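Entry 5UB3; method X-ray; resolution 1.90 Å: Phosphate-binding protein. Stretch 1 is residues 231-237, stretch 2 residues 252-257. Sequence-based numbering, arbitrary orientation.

Stretch 1 (231-237) VLLQAAS
Stretch 2, residues 252-257: TGFRPL

A helix and a strand can pack through side-chain contacts alone; no hydrogen bond joins the two stretches described here, and a phenylalanine makes the largest contact. The phosphate-binding protein of entry 5UB3 offers a compact example. Residues 231-235 are helical, with phi between -77 and -57° and psi between -44 and -22°, the last at Gln234, and continue a helix that begins earlier in the chain; residues 252-255 belong to a strand, extended at Gly253 (-173/151), Phe254 (-131/152) and Arg255 (-151/155), whereas Thr252 sits at -115/-4. The two axes approach to 7.5 Å, and their N-to-C directions make an angle of 145°, so the segments run roughly antiparallel. In register, the CA of Leu233 lies 5.9 Å from the CA of Phe254, and the CA of Ala236 lies 5.6 Å from the CA of Gly253.

Phe254 is the centre of the contact and covers the most surface. Its CA-to-CB bond points toward the helix, and chi1 of -66° (m) with chi2 of -73° brings the ring against Leu232. The CB of Leu232 stands 4.2 Å from the centroid of the Phe254 ring, only 20° off the ring normal, a CH-pi contact in which an aliphatic carbon sits over the aromatic face. Leu232 itself points toward the strand in the mt rotamer (-73°, 174°), its CB 4.0 Å from CD2 of Phe254. The same ring carbon, CD2 of Phe254, comes within 3.3 Å of the carbonyl O of Leu232. That oxygen also accepts a hydrogen bond from within the helix, Ala235 N to Leu232 O at 2.9 Å, while the bond from Ala235 N to Val231 O, at 3.0 Å, is weak.

Leu233 makes the second large contribution by a less direct route. Its CA-to-CB bond points away from the strand, yet the mt rotamer (-84°, 171°) returns the end of the side chain to the contact. There CD2 of Leu233 lies 3.7 Å from O of Phe254, 4.1 Å from CA of Arg255 and 3.9 Å from CD of Pro256, the last an apolar contact with the proline ring, which has C-gamma exo pucker. One methyl group thus touches three consecutive residues.

Farther along stretch 1, two small residues meet: the CA-to-CB bond of Ala236 points toward the strand, and its CB lies 4.4 Å from CA of Gly253. Altogether the stretches bury 296 Å², a modest interface built from apolar packing.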

# COMPACT_ATOMS: atom_id res chain seq x y z
N VAL A 231 16.03 16.68 -2.09
CA VAL A 231 15.55 16.83 -3.47
C VAL A 231 14.02 16.60 -3.57
O VAL A 231 13.30 17.32 -4.26
CB VAL A 231 16.30 15.87 -4.42
CG1 VAL A 231 15.63 15.81 -5.76
CG2 VAL A 231 17.74 16.31 -4.56
N LEU A 232 13.53 15.57 -2.89
CA LEU A 232 12.10 15.28 -2.93
C LEU A 232 11.28 16.41 -2.29
O LEU A 232 10.28 16.88 -2.86
CB LEU A 232 11.83 13.93 -2.24
CG LEU A 232 12.33 12.81 -3.13
CD1 LEU A 232 12.21 11.49 -2.41
CD2 LEU A 232 11.65 12.77 -4.50
N LEU A 233 11.75 16.89 -1.16
CA LEU A 233 11.12 17.99 -0.50
C LEU A 233 11.01 19.20 -1.41
O LEU A 233 9.99 19.87 -1.42
CB LEU A 233 11.86 18.34 0.76
CG LEU A 233 11.53 17.55 2.00
CD1 LEU A 233 12.55 17.91 3.06
CD2 LEU A 233 10.09 17.85 2.50
N GLN A 234 12.04 19.47 -2.21
CA GLN A 234 12.01 20.60 -3.12
C GLN A 234 11.15 20.33 -4.35
O GLN A 234 10.78 21.25 -4.99
CB GLN A 234 13.45 20.99 -3.53
CG GLN A 234 14.11 21.87 -2.47
CD GLN A 234 15.64 21.97 -2.55
OE1 GLN A 234 16.27 21.60 -3.55
NE2 GLN A 234 16.25 22.48 -1.48
N ALA A 235 10.92 19.07 -4.70
CA ALA A 235 10.19 18.71 -5.89
C ALA A 235 8.77 19.19 -5.84
O ALA A 235 8.26 19.67 -6.83
CB ALA A 235 10.18 17.20 -6.06
N ALA A 236 8.11 19.06 -4.70
CA ALA A 236 6.69 19.36 -4.65
C ALA A 236 6.40 20.79 -5.10
O ALA A 236 5.37 21.02 -5.67
CB ALA A 236 6.12 19.10 -3.28
N SER A 237 7.31 21.75 -4.91
CA SER A 237 7.09 23.10 -5.42
C SER A 237 7.98 23.48 -6.62
O SER A 237 8.12 24.66 -6.94
CB SER A 237 7.32 24.08 -4.31
OG SER A 237 8.71 24.12 -4.06
N THR A 252 1.38 14.69 -4.34
CA THR A 252 1.02 16.11 -4.23
C THR A 252 1.80 16.73 -3.09
O THR A 252 1.70 17.94 -2.84
CB THR A 252 -0.47 16.29 -3.95
OG1 THR A 252 -0.87 15.41 -2.89
CG2 THR A 252 -1.31 15.99 -5.19
N GLY A 253 2.57 15.92 -2.37
CA GLY A 253 3.31 16.43 -1.25
C GLY A 253 4.25 15.43 -0.65
O GLY A 253 4.00 14.23 -0.67
N PHE A 254 5.33 15.93 -0.06
CA PHE A 254 6.16 15.13 0.82
C PHE A 254 6.38 15.92 2.05
O PHE A 254 6.44 17.18 2.02
CB PHE A 254 7.56 14.90 0.25
CG PHE A 254 7.62 14.08 -0.98
CD1 PHE A 254 7.39 12.71 -0.92
CD2 PHE A 254 7.94 14.68 -2.20
CE1 PHE A 254 7.49 11.94 -2.06
CE2 PHE A 254 7.96 13.91 -3.35
CZ PHE A 254 7.74 12.54 -3.28
N ARG A 255 6.60 15.23 3.15
CA ARG A 255 6.96 15.96 4.30
C ARG A 255 7.84 15.17 5.26
O ARG A 255 7.91 13.92 5.20
CB ARG A 255 5.70 16.57 4.92
CG ARG A 255 4.90 15.66 5.73
CD ARG A 255 3.48 16.21 6.08
NE ARG A 255 3.03 15.09 6.92
CZ ARG A 255 2.43 13.95 6.52
NH1 ARG A 255 1.98 13.74 5.25
NH2 ARG A 255 2.24 13.01 7.46
N PRO A 256 8.63 15.92 6.07
CA PRO A 256 9.52 15.28 6.98
C PRO A 256 8.73 14.41 7.97
O PRO A 256 7.57 14.71 8.32
CB PRO A 256 10.14 16.45 7.75
CG PRO A 256 9.95 17.62 6.91
CD PRO A 256 8.70 17.39 6.15
N LEU A 257 9.37 13.37 8.42
CA LEU A 257 8.83 12.62 9.50
C LEU A 257 8.89 13.52 10.72
O LEU A 257 9.74 14.41 10.83
CB LEU A 257 9.60 11.35 9.75
CG LEU A 257 9.00 10.27 8.79
CD1 LEU A 257 9.77 10.21 7.50
CD2 LEU A 257 8.97 8.93 9.44